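Local coordinates for protein A-adding tRNA nucleotidyltransferase (Aquifex aeolicus, PDB 4WBY) that adds the terminal adenosine to tRNAs ending in CC, using ATP and magnesium, and so completes their 3' CCA end, at residues V46-E51 with L87-A92; G32-I37 with M125-N130. One frame throughout, in Å; residues are numbered along the deposited sequence.

Interaction 1. Residues V46-E51 with L87-A92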
# COMPACT_ATOMS: atom_id res chain seq x y z
N VAL A 46 -16.68 5.41 -0.16
CA VAL A 46 -17.77 4.46 -0.28
C VAL A 46 -18.05 4.14 -1.73
O VAL A 46 -18.23 5.05 -2.55
CB VAL A 46 -19.05 5.00 0.39
CG1 VAL A 46 -20.14 3.93 0.44
CG2 VAL A 46 -18.75 5.51 1.79
N ASP A 47 -18.08 2.84 -2.04
CA ASP A 47 -18.35 2.35 -3.39
C ASP A 47 -19.75 1.76 -3.47
O ASP A 47 -20.12 0.92 -2.64
CB ASP A 47 -17.32 1.30 -3.80
CG ASP A 47 -15.90 1.83 -3.77
OD1 ASP A 47 -15.71 3.04 -3.98
OD2 ASP A 47 -14.98 1.01 -3.53
N PHE A 48 -20.51 2.21 -4.46
CA PHE A 48 -21.85 1.68 -4.72
C PHE A 48 -21.91 0.96 -6.04
O PHE A 48 -21.27 1.38 -7.01
CB PHE A 48 -22.90 2.80 -4.76
CG PHE A 48 -23.15 3.47 -3.45
CD1 PHE A 48 -22.40 4.57 -3.06
CD2 PHE A 48 -24.19 3.05 -2.62
CE1 PHE A 48 -22.65 5.22 -1.86
CE2 PHE A 48 -24.45 3.70 -1.42
CZ PHE A 48 -23.68 4.79 -1.05
N VAL A 49 -22.72 -0.09 -6.10
CA VAL A 49 -23.09 -0.71 -7.36
C VAL A 49 -24.58 -0.49 -7.56
O VAL A 49 -25.38 -0.62 -6.63
CB VAL A 49 -22.73 -2.21 -7.41
CG1 VAL A 49 -23.48 -2.93 -8.55
CG2 VAL A 49 -21.24 -2.38 -7.59
N VAL A 50 -24.94 -0.12 -8.79
CA VAL A 50 -26.32 0.14 -9.14
C VAL A 50 -26.76 -0.88 -10.18
O VAL A 50 -26.06 -1.11 -11.16
CB VAL A 50 -26.49 1.56 -9.70
CG1 VAL A 50 -27.97 1.85 -10.07
CG2 VAL A 50 -25.96 2.59 -8.70
N GLU A 51 -27.90 -1.51 -9.94
CA GLU A 51 -28.52 -2.33 -10.98
C GLU A 51 -29.31 -1.37 -11.84
O GLU A 51 -30.47 -1.06 -11.54
CB GLU A 51 -29.40 -3.43 -10.37
CG GLU A 51 -28.59 -4.56 -9.73
CD GLU A 51 -29.44 -5.55 -8.93
OE1 GLU A 51 -30.40 -5.13 -8.28
OE2 GLU A 51 -29.14 -6.76 -8.97
N LEU A 87 -17.33 9.27 -3.06
CA LEU A 87 -18.30 8.30 -3.53
C LEU A 87 -18.01 7.83 -4.95
O LEU A 87 -17.69 8.62 -5.84
CB LEU A 87 -19.71 8.88 -3.47
CG LEU A 87 -20.13 9.51 -2.14
CD1 LEU A 87 -21.48 10.19 -2.30
CD2 LEU A 87 -20.15 8.48 -1.01
N GLU A 88 -18.14 6.52 -5.16
CA GLU A 88 -18.10 5.96 -6.50
C GLU A 88 -19.39 5.21 -6.75
O GLU A 88 -19.86 4.47 -5.88
CB GLU A 88 -16.91 5.01 -6.67
CG GLU A 88 -16.96 4.24 -7.97
CD GLU A 88 -15.93 3.14 -8.04
OE1 GLU A 88 -14.73 3.48 -8.09
OE2 GLU A 88 -16.31 1.95 -8.05
N PHE A 89 -19.96 5.39 -7.94
CA PHE A 89 -21.14 4.67 -8.38
C PHE A 89 -20.82 3.91 -9.65
O PHE A 89 -20.36 4.50 -10.62
CB PHE A 89 -22.31 5.63 -8.62
CG PHE A 89 -22.82 6.26 -7.37
CD1 PHE A 89 -22.22 7.40 -6.85
CD2 PHE A 89 -23.89 5.70 -6.69
CE1 PHE A 89 -22.69 7.96 -5.68
CE2 PHE A 89 -24.35 6.25 -5.51
CZ PHE A 89 -23.75 7.39 -5.02
N ALA A 90 -21.05 2.60 -9.64
CA ALA A 90 -20.73 1.76 -10.78
C ALA A 90 -21.95 0.96 -11.19
O ALA A 90 -22.70 0.49 -10.35
CB ALA A 90 -19.56 0.83 -10.48
N THR A 91 -22.14 0.82 -12.49
CA THR A 91 -23.19 -0.03 -13.03
C THR A 91 -22.79 -1.49 -12.82
O THR A 91 -21.65 -1.87 -13.09
CB THR A 91 -23.42 0.28 -14.52
OG1 THR A 91 -23.79 1.66 -14.67
CG2 THR A 91 -24.50 -0.60 -15.12
N ALA A 92 -23.72 -2.31 -12.34
CA ALA A 92 -23.47 -3.75 -12.19
C ALA A 92 -23.04 -4.35 -13.52
O ALA A 92 -23.68 -4.11 -14.53
CB ALA A 92 -24.72 -4.47 -11.68
O HOH W 1 -13.51 3.65 -5.14
O HOH W 2 -18.47 0.61 -7.04

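Interaction 2. Residues G32-I37 with M125-N130. With SO4 (sulfate ion), chain D.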
# COMPACT_ATOMS: atom_id res chain seq x y z
N GLY A 32 -14.63 -3.99 -0.94
CA GLY A 32 -13.68 -3.72 0.12
C GLY A 32 -14.25 -2.82 1.20
O GLY A 32 -13.91 -2.95 2.37
N VAL A 33 -15.14 -1.91 0.82
CA VAL A 33 -15.75 -1.01 1.80
C VAL A 33 -16.62 -1.80 2.79
O VAL A 33 -16.64 -1.52 3.99
CB VAL A 33 -16.57 0.08 1.12
CG1 VAL A 33 -17.21 0.98 2.15
CG2 VAL A 33 -15.67 0.88 0.19
N VAL A 34 -17.32 -2.82 2.29
CA VAL A 34 -18.15 -3.64 3.16
C VAL A 34 -17.26 -4.47 4.08
O VAL A 34 -17.53 -4.57 5.28
CB VAL A 34 -19.08 -4.57 2.33
CG1 VAL A 34 -19.85 -5.51 3.24
CG2 VAL A 34 -20.05 -3.72 1.49
N ARG A 35 -16.18 -5.03 3.54
CA ARG A 35 -15.17 -5.69 4.35
C ARG A 35 -14.70 -4.77 5.48
O ARG A 35 -14.68 -5.16 6.65
CB ARG A 35 -13.98 -6.11 3.48
CG ARG A 35 -12.82 -6.76 4.24
CD ARG A 35 -11.52 -6.67 3.45
NE ARG A 35 -11.14 -5.26 3.27
CZ ARG A 35 -10.73 -4.71 2.14
NH1 ARG A 35 -10.61 -5.43 1.03
NH2 ARG A 35 -10.41 -3.42 2.12
N ASP A 36 -14.34 -3.53 5.14
CA ASP A 36 -13.78 -2.64 6.14
C ASP A 36 -14.81 -2.22 7.19
O ASP A 36 -14.48 -2.06 8.36
CB ASP A 36 -13.15 -1.42 5.46
CG ASP A 36 -11.83 -1.77 4.78
OD1 ASP A 36 -11.30 -2.87 5.05
OD2 ASP A 36 -11.33 -0.96 3.97
N ILE A 37 -16.07 -2.07 6.79
CA ILE A 37 -17.13 -1.82 7.77
C ILE A 37 -17.24 -3.01 8.74
O ILE A 37 -17.34 -2.82 9.95
CB ILE A 37 -18.48 -1.56 7.08
CG1 ILE A 37 -18.45 -0.21 6.37
CG2 ILE A 37 -19.63 -1.62 8.09
CD1 ILE A 37 -19.64 0.03 5.47
N MET A 125 -18.91 -9.05 -0.81
CA MET A 125 -20.19 -8.81 -0.14
C MET A 125 -20.76 -7.45 -0.46
O MET A 125 -20.06 -6.57 -0.97
CB MET A 125 -20.03 -8.97 1.37
CG MET A 125 -19.71 -10.42 1.74
SD MET A 125 -19.44 -10.69 3.51
CE MET A 125 -17.81 -9.99 3.70
N ALA A 126 -22.04 -7.28 -0.15
CA ALA A 126 -22.72 -6.01 -0.39
C ALA A 126 -23.64 -5.69 0.78
O ALA A 126 -24.03 -6.57 1.55
CB ALA A 126 -23.52 -6.06 -1.68
N ILE A 127 -23.98 -4.41 0.91
CA ILE A 127 -25.00 -3.97 1.85
C ILE A 127 -26.11 -3.29 1.06
O ILE A 127 -25.85 -2.32 0.35
CB ILE A 127 -24.45 -2.99 2.91
CG1 ILE A 127 -23.32 -3.65 3.70
CG2 ILE A 127 -25.56 -2.53 3.85
CD1 ILE A 127 -22.44 -2.67 4.46
N SER A 128 -27.33 -3.80 1.17
CA SER A 128 -28.45 -3.13 0.51
C SER A 128 -28.72 -1.77 1.14
O SER A 128 -28.79 -1.66 2.36
CB SER A 128 -29.72 -3.98 0.59
OG SER A 128 -30.79 -3.25 0.02
N VAL A 129 -28.90 -0.74 0.32
CA VAL A 129 -29.38 0.52 0.84
C VAL A 129 -30.79 0.78 0.32
O VAL A 129 -31.31 1.89 0.37
CB VAL A 129 -28.43 1.69 0.51
CG1 VAL A 129 -27.07 1.44 1.17
CG2 VAL A 129 -28.29 1.91 -1.01
N ASN A 130 -31.42 -0.28 -0.18
CA ASN A 130 -32.75 -0.14 -0.75
C ASN A 130 -33.84 -0.06 0.31
O ASN A 130 -33.63 -0.44 1.45
CB ASN A 130 -33.00 -1.29 -1.72
CG ASN A 130 -31.99 -1.30 -2.82
OD1 ASN A 130 -31.99 -0.41 -3.67
ND2 ASN A 130 -31.07 -2.27 -2.78
S SO4 D . -8.46 -2.42 -1.00
O1 SO4 D . -9.74 -3.16 -0.98
O2 SO4 D . -7.98 -2.34 0.38
O3 SO4 D . -7.48 -3.08 -1.85
O4 SO4 D . -8.72 -1.07 -1.48

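Interaction 1. Residues V46-E51 with L87-A92
Phe48 and Phe89, side by side on neighbouring parallel strands, send their rings the same way to one face of the sheet. The planes are 4° apart, centroids 4.8 Å apart, near-parallel rings slid so far that they barely overlap; CD1 of Phe48 lies over a face of the Phe89 ring, 3.6 Å from Phe89 CE2. Val16 of helix 7-22 touches both rings, and Leu57, Ala58 and Leu61 of helix 54-65 pack on Phe89. The backbone of Phe48 works between two residues of the other strand: its N donates to Glu88 O at 2.7 Å, its O accepts from Ala90 N at 2.9 Å, the alternation that defines parallel pairing. On the other face stand Asp47 and Glu88. CG of Glu88 is anti to the backbone N (chi1 171°), and its carboxylate stacks nearly flat against that of Asp47, with Asp47 OD1 and Glu88 OE1 4.2 Å apart. One water lies between the two carboxylates, 2.6 Å from Asp47 OD1 and within hydrogen-bonding distance of Glu88 OE1; a second links Phe48 O to Glu88 OE2, while His79 binds Glu88 OE1. Asp47 probably ligates magnesium, together with Asp45 from the same strand, as in the nucleotidyltransferase fold. Two carboxylates this close would concentrate negative potential on the face that carries the probable metal ligands, whereas the face of Phe48 and Phe89 is largely apolar.

Interaction 2. Residues G32-I37 with M125-N130
Val34 sets CG1 anti to its backbone N (chi1 175°) and CG2 anti to its carbonyl carbon, a fork whose two methyls both reach the strand. Val34 CG1 meets Met125 CB at 3.9 Å, and Val34 CG2 lies 3.8 Å from Met125 O and also against Ile127 CG1. Ile127 turns its CG1 anti to the carbonyl carbon (chi1 -59°), and the extended branch slides past Val34 in the opposite direction to end at CD1, 4.0 Å from Ile37 CD1. The contact between the segments is thus apolar, one helical turn touching the side chains of Met125 and Ile127, across a strand that runs at 85° to it; Ile29 and Leu137 of the flanking strands also touch Val34. Helix 32-38 follows strand 26-30 directly, and its first turn, starting at Gly32, is part of the ATP site in the nucleotidyltransferase head domain. There Arg35 leaves the strand behind: its chain bends at chi3 and carries the guanidinium to a sulfate, where Arg35 NH1 donates to sulfate O1 at 3.2 Å and NH2 bonds O1 and, weakly, O2. Arg172 and Arg176 hold the same anion, which probably came from the crystallisation liquor and is consistent with a pocket suited to phosphate. On the same guanidinium, Arg35 NE donates to Asp36 OD1 at 3.0 Å in a salt bridge; OD1 lies almost in the guanidinium plane, but NE meets it from above the carboxylate plane, while Asn123 OD1 accepts from NH1. An alanine at Arg35 would probably cost Asp36 this salt bridge, leave Asn123 OD1 without the NH1 donor and weaken the hold on the anion.

How the interactions relate
From the N terminus, helix 7-22 leads into strand 26-30, which runs straight into helix 32-38, the first partner of interaction 2. Strand 45-51 comes next and starts interaction 1; after helix 54-65 and two further strands, strand 85-91 returns to pair beside it and closes the inner loop. Only later does strand 126-128 arrive to close interaction 2, so the whole of interaction 1 falls within that larger loop. Strand 26-30 separates strands 45-51 and 126-128 in the one mixed sheet. The two contacts meet where Val33 CG2 packs on Asp47 OD2, bringing an ATP-binding helix turn beside a probable magnesium ligand, and where Phe48 touches Val129.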